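Local coordinates for protein glycoside hydrolase, family 11\:clostridium cellulosome enzyme, dockerin type i\:polysaccharide (Clostridium thermocellum, PDB 2C71) that acts as a metal-ion-dependent carbohydrate esterase, removing acetyl groups from acetylated xylan of the plant cell wall, at residues V23-D28 against I51-N56; A141-V146 against P173-R178. All coordinates share one frame; numbering follows the deposited sequence.

Both interactions pair neighbouring, nearly parallel helices on the outside of the deacetylase fold, but no helix is common to the two. Interaction 1 joins helices 17-30 and 45-56, whereas interaction 2 joins helices 135-145 and 164-177. The sets connect through helix 17-30, which also packs on helix 164-177, with Leu27 on Ile172 and a Lys26-Asp169 salt bridge. Each contact is partly buried, apolar toward the sheet and polar at the exposed edge. In interaction 1 an arginine reaches across that edge by direct salt bridges to two aspartates. In interaction 2 the arginine lies against an isoleucine methyl, and its polar link to the other helix is water-mediated.

Interaction 1. Residues V23-D28 against I51-N56; sequences VLDKLD and IRRMVN
The guanidinium of Arg53 has Leu24 CB over the centre of one face, 3.5 Å above its plane, while the carboxylates of Asp25 and Asp28 lie at its edge, close to that plane. The contact joins two consecutive helices of the NodB-type polysaccharide deacetylase fold. Helix 17-30 leads into strand 35-38 and helix 45-56 follows it; both pack on that strand of the parallel sheet, where Leu24 and Met54 touch Phe36. The axes of the two segments run nearly parallel but 11.6 Å apart, a separation that the long arginine side chain bridges. Arg53 CG stands anti to the backbone N (chi1 178°), and the chain remains extended to NE as it slides past Leu24 in the opposite direction. NH2 then donates to both acids. Its bond to Asp25 OD1 is 2.8 Å long and almost straight, at 175°, and meets the oxygen on its anti side. The bond from NH2 to Asp28 OD2, 2.9 Å, is more bent (148°) and arrives from above the carboxylate plane, although the two side chains approach tip to tip. A water adds a second link, donating to Asp25 OD1 at 2.7 Å and accepting from Arg53 NH1 at 3.0 Å. Two salt bridges thus grip one nitrogen, which should help to fix the guanidinium above Leu24 CB, and the two nearby carboxylates would be expected to stabilise its positive charge. Beneath this exposed network the contact becomes apolar, a structural packing of helices away from the magnesium site. Leu24 touches both partners: its CD1 lies 3.8 Å from Arg53 CD and its CD2 4.3 Å from Met54 CG.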
# COMPACT_ATOMS: atom_id res chain seq x y z
N VAL A 23 -5.24 7.40 -9.49
CA VAL A 23 -4.17 7.63 -8.51
C VAL A 23 -2.84 7.80 -9.24
O VAL A 23 -2.09 8.75 -8.94
CB VAL A 23 -4.10 6.52 -7.49
CG1 VAL A 23 -2.85 6.61 -6.62
CG2 VAL A 23 -5.35 6.55 -6.57
N LEU A 24 -2.51 6.91 -10.18
CA LEU A 24 -1.23 7.00 -10.88
C LEU A 24 -1.10 8.34 -11.61
O LEU A 24 0.00 8.89 -11.68
CB LEU A 24 -1.05 5.82 -11.84
CG LEU A 24 -0.81 4.47 -11.14
CD1 LEU A 24 -0.99 3.32 -12.13
CD2 LEU A 24 0.58 4.40 -10.51
N ASP A 25 -2.19 8.84 -12.17
CA ASP A 25 -2.15 10.15 -12.85
C ASP A 25 -1.77 11.25 -11.88
O ASP A 25 -1.03 12.16 -12.26
CB ASP A 25 -3.45 10.45 -13.54
CG ASP A 25 -3.72 9.58 -14.77
OD1 ASP A 25 -2.85 8.92 -15.30
OD2 ASP A 25 -4.89 9.68 -15.28
N LYS A 26 -2.32 11.26 -10.65
CA LYS A 26 -1.93 12.26 -9.65
C LYS A 26 -0.46 12.12 -9.29
O LYS A 26 0.26 13.11 -9.14
CB LYS A 26 -2.76 12.12 -8.37
CG LYS A 26 -4.24 12.39 -8.50
CD LYS A 26 -4.59 13.80 -8.93
CE LYS A 26 -6.08 13.95 -9.08
NZ LYS A 26 -6.48 15.23 -9.56
N LEU A 27 0.00 10.89 -9.10
CA LEU A 27 1.41 10.68 -8.73
C LEU A 27 2.33 11.14 -9.85
O LEU A 27 3.42 11.70 -9.58
CB LEU A 27 1.65 9.24 -8.35
CG LEU A 27 0.78 8.74 -7.18
CD1 LEU A 27 1.02 7.21 -7.00
CD2 LEU A 27 1.02 9.48 -5.91
N ASP A 28 1.94 10.98 -11.10
CA ASP A 28 2.72 11.51 -12.22
C ASP A 28 2.73 13.04 -12.16
O ASP A 28 3.78 13.66 -12.42
CB ASP A 28 2.14 11.06 -13.58
CG ASP A 28 2.38 9.60 -13.95
OD1 ASP A 28 3.30 8.97 -13.40
OD2 ASP A 28 1.64 9.13 -14.87
N ILE A 51 -0.23 -2.72 -13.71
CA ILE A 51 0.75 -3.26 -12.74
C ILE A 51 2.16 -2.88 -13.19
O ILE A 51 2.98 -2.41 -12.40
CB ILE A 51 0.53 -4.79 -12.60
CG1 ILE A 51 -0.70 -5.07 -11.74
CG2 ILE A 51 1.75 -5.52 -12.10
CD1 ILE A 51 -0.50 -4.85 -10.24
N ARG A 52 2.45 -3.07 -14.49
CA ARG A 52 3.78 -2.76 -15.00
C ARG A 52 4.02 -1.25 -14.96
O ARG A 52 5.15 -0.81 -14.70
CB ARG A 52 3.96 -3.42 -16.39
CG ARG A 52 5.38 -3.40 -16.95
CD ARG A 52 6.43 -4.06 -16.10
NE ARG A 52 6.53 -5.52 -16.21
CZ ARG A 52 7.67 -6.20 -16.44
NH1 ARG A 52 8.85 -5.60 -16.65
NH2 ARG A 52 7.67 -7.51 -16.39
N ARG A 53 2.98 -0.46 -15.25
CA ARG A 53 3.10 0.98 -15.14
C ARG A 53 3.58 1.39 -13.75
O ARG A 53 4.37 2.35 -13.62
CB ARG A 53 1.74 1.65 -15.43
CG ARG A 53 1.73 3.16 -15.30
CD ARG A 53 0.40 3.77 -15.68
NE ARG A 53 0.39 5.18 -15.34
CZ ARG A 53 -0.67 5.97 -15.38
NH1 ARG A 53 -1.88 5.49 -15.63
NH2 ARG A 53 -0.55 7.27 -15.07
N MET A 54 3.12 0.70 -12.70
CA MET A 54 3.59 1.01 -11.35
C MET A 54 5.10 0.94 -11.29
O MET A 54 5.79 1.88 -10.87
CB MET A 54 2.97 0.05 -10.34
CG MET A 54 1.47 0.22 -10.19
SD MET A 54 0.80 -1.12 -9.19
CE MET A 54 -0.94 -0.65 -9.27
N VAL A 55 5.63 -0.23 -11.69
CA VAL A 55 7.08 -0.48 -11.69
C VAL A 55 7.81 0.55 -12.55
O VAL A 55 8.81 1.15 -12.13
CB VAL A 55 7.41 -1.93 -12.18
CG1 VAL A 55 8.90 -2.17 -12.16
CG2 VAL A 55 6.72 -2.99 -11.34
N ASN A 56 7.27 0.77 -13.73
CA ASN A 56 7.93 1.64 -14.70
C ASN A 56 8.12 3.08 -14.17
O ASN A 56 9.04 3.75 -14.56
CB ASN A 56 7.12 1.73 -15.99
CG ASN A 56 7.07 0.41 -16.77
OD1 ASN A 56 7.86 -0.52 -16.52
ND2 ASN A 56 6.14 0.34 -17.73
O HOH W 1 -3.99 7.16 -16.97
O HOH W 2 2.97 6.55 -15.22
O HOH W 3 2.63 6.43 -14.12

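Interaction 2. Residues A141-V146 against P173-R178; sequences AVINGV and PTLKSR
Helices 141-145 and 173-177 run side by side at 17°, the axes of the two segments 10.6 Å apart, with Ile143 facing Leu175 in the backbone register. Strand 151-155 lies between them in sequence, giving a helix-strand-helix unit of the NodB-type deacetylase fold; Val142 and Val146 also rest on Ile152 of that strand. Ile143 carries much of the contact through two branches. Its side chain crosses that of Thr174 at about a right angle, with Ile143 CD1 3.7 Å from Thr174 CB, while Thr174 OG1 is bonded to Ile170 O in its own helix. The other branch, CG2, sits 3.1 Å above one face of the Arg178 guanidinium, offset toward its rim. The Arg178 chain reaches this position extended from CG to NE. Val146, in the conformer described, and Leu175 meet tip to tip, with CG2 of Val146 3.6 Å from CD2 of Leu175. At the exposed edge a water donates to Asn144 OD1 at 2.9 Å and accepts from Arg178 NH1 at 3.1 Å. With no direct hydrogen bond between the segments, the contact depends mainly on apolar shape fit, while the arginine's charge stays at the exposed edge, where water carries its link to Asn144.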
# COMPACT_ATOMS: atom_id res chain seq x y z
N ALA A 141 -7.28 14.36 7.33
CA ALA A 141 -7.00 13.21 8.18
C ALA A 141 -5.54 12.78 8.05
O ALA A 141 -4.88 12.46 9.04
CB ALA A 141 -7.92 12.05 7.84
N VAL A 142 -5.03 12.78 6.82
CA VAL A 142 -3.64 12.43 6.56
C VAL A 142 -2.70 13.50 7.09
O VAL A 142 -1.76 13.21 7.84
CB VAL A 142 -3.38 12.24 5.05
CG1 VAL A 142 -1.89 12.07 4.79
CG2 VAL A 142 -4.15 11.03 4.54
N ILE A 143 -2.94 14.75 6.71
CA ILE A 143 -2.00 15.86 7.00
C ILE A 143 -1.84 16.07 8.49
O ILE A 143 -0.74 16.37 8.96
CB ILE A 143 -2.46 17.11 6.28
CG1 ILE A 143 -2.29 16.96 4.77
CG2 ILE A 143 -1.86 18.39 6.92
CD1 ILE A 143 -3.11 17.95 4.00
N ASN A 144 -2.91 15.95 9.26
CA ASN A 144 -2.83 16.15 10.69
C ASN A 144 -2.27 14.98 11.46
O ASN A 144 -1.88 15.16 12.59
CB ASN A 144 -4.20 16.67 11.21
CG ASN A 144 -4.52 18.06 10.67
OD1 ASN A 144 -3.89 19.08 11.10
ND2 ASN A 144 -5.47 18.16 9.78
N GLY A 145 -2.18 13.80 10.86
CA GLY A 145 -1.68 12.60 11.50
C GLY A 145 -0.24 12.27 11.19
O GLY A 145 0.37 11.53 11.94
N VAL A 146 0.29 12.77 10.09
CA VAL A 146 1.62 12.35 9.71
C VAL A 146 2.69 12.94 10.64
O VAL A 146 2.58 14.03 11.18
CB VAL A 146 1.99 12.71 8.27
CG1 VAL A 146 1.21 11.88 7.24
CG2 VAL A 146 1.95 14.14 8.03
N PRO A 173 0.97 18.53 -2.08
CA PRO A 173 1.54 19.89 -1.92
C PRO A 173 1.73 20.31 -0.46
O PRO A 173 2.72 20.94 -0.11
CB PRO A 173 0.56 20.76 -2.68
CG PRO A 173 -0.09 19.86 -3.68
CD PRO A 173 -0.21 18.55 -2.97
N THR A 174 0.77 19.96 0.41
CA THR A 174 0.86 20.39 1.80
C THR A 174 2.06 19.74 2.47
O THR A 174 2.86 20.43 3.12
CB THR A 174 -0.40 20.06 2.61
OG1 THR A 174 -1.50 20.81 2.11
CG2 THR A 174 -0.22 20.36 4.10
N LEU A 175 2.22 18.43 2.32
CA LEU A 175 3.33 17.80 3.00
C LEU A 175 4.67 18.23 2.38
O LEU A 175 5.64 18.43 3.10
CB LEU A 175 3.16 16.28 3.03
CG LEU A 175 1.96 15.79 3.84
CD1 LEU A 175 1.95 14.25 3.93
CD2 LEU A 175 1.91 16.46 5.26
N LYS A 176 4.73 18.41 1.06
CA LYS A 176 5.98 18.94 0.49
C LYS A 176 6.32 20.30 1.10
O LYS A 176 7.48 20.60 1.38
CB LYS A 176 5.91 19.05 -1.03
CG LYS A 176 6.05 17.72 -1.72
CD LYS A 176 6.15 17.94 -3.21
CE LYS A 176 6.28 16.67 -4.01
NZ LYS A 176 6.71 16.97 -5.43
N SER A 177 5.29 21.13 1.30
CA SER A 177 5.59 22.50 1.76
C SER A 177 6.03 22.43 3.24
O SER A 177 6.71 23.35 3.70
CB SER A 177 4.35 23.37 1.54
OG SER A 177 4.08 23.53 0.14
N ARG A 178 5.69 21.37 3.95
CA ARG A 178 6.11 21.18 5.33
C ARG A 178 7.45 20.45 5.48
O ARG A 178 7.85 20.14 6.59
CB ARG A 178 5.04 20.42 6.11
CG ARG A 178 3.78 21.18 6.25
CD ARG A 178 2.78 20.39 7.08
NE ARG A 178 1.50 21.06 7.18
CZ ARG A 178 0.53 20.70 8.01
NH1 ARG A 178 0.69 19.67 8.82
NH2 ARG A 178 -0.60 21.38 8.01
O HOH W 4 -1.01 19.48 11.42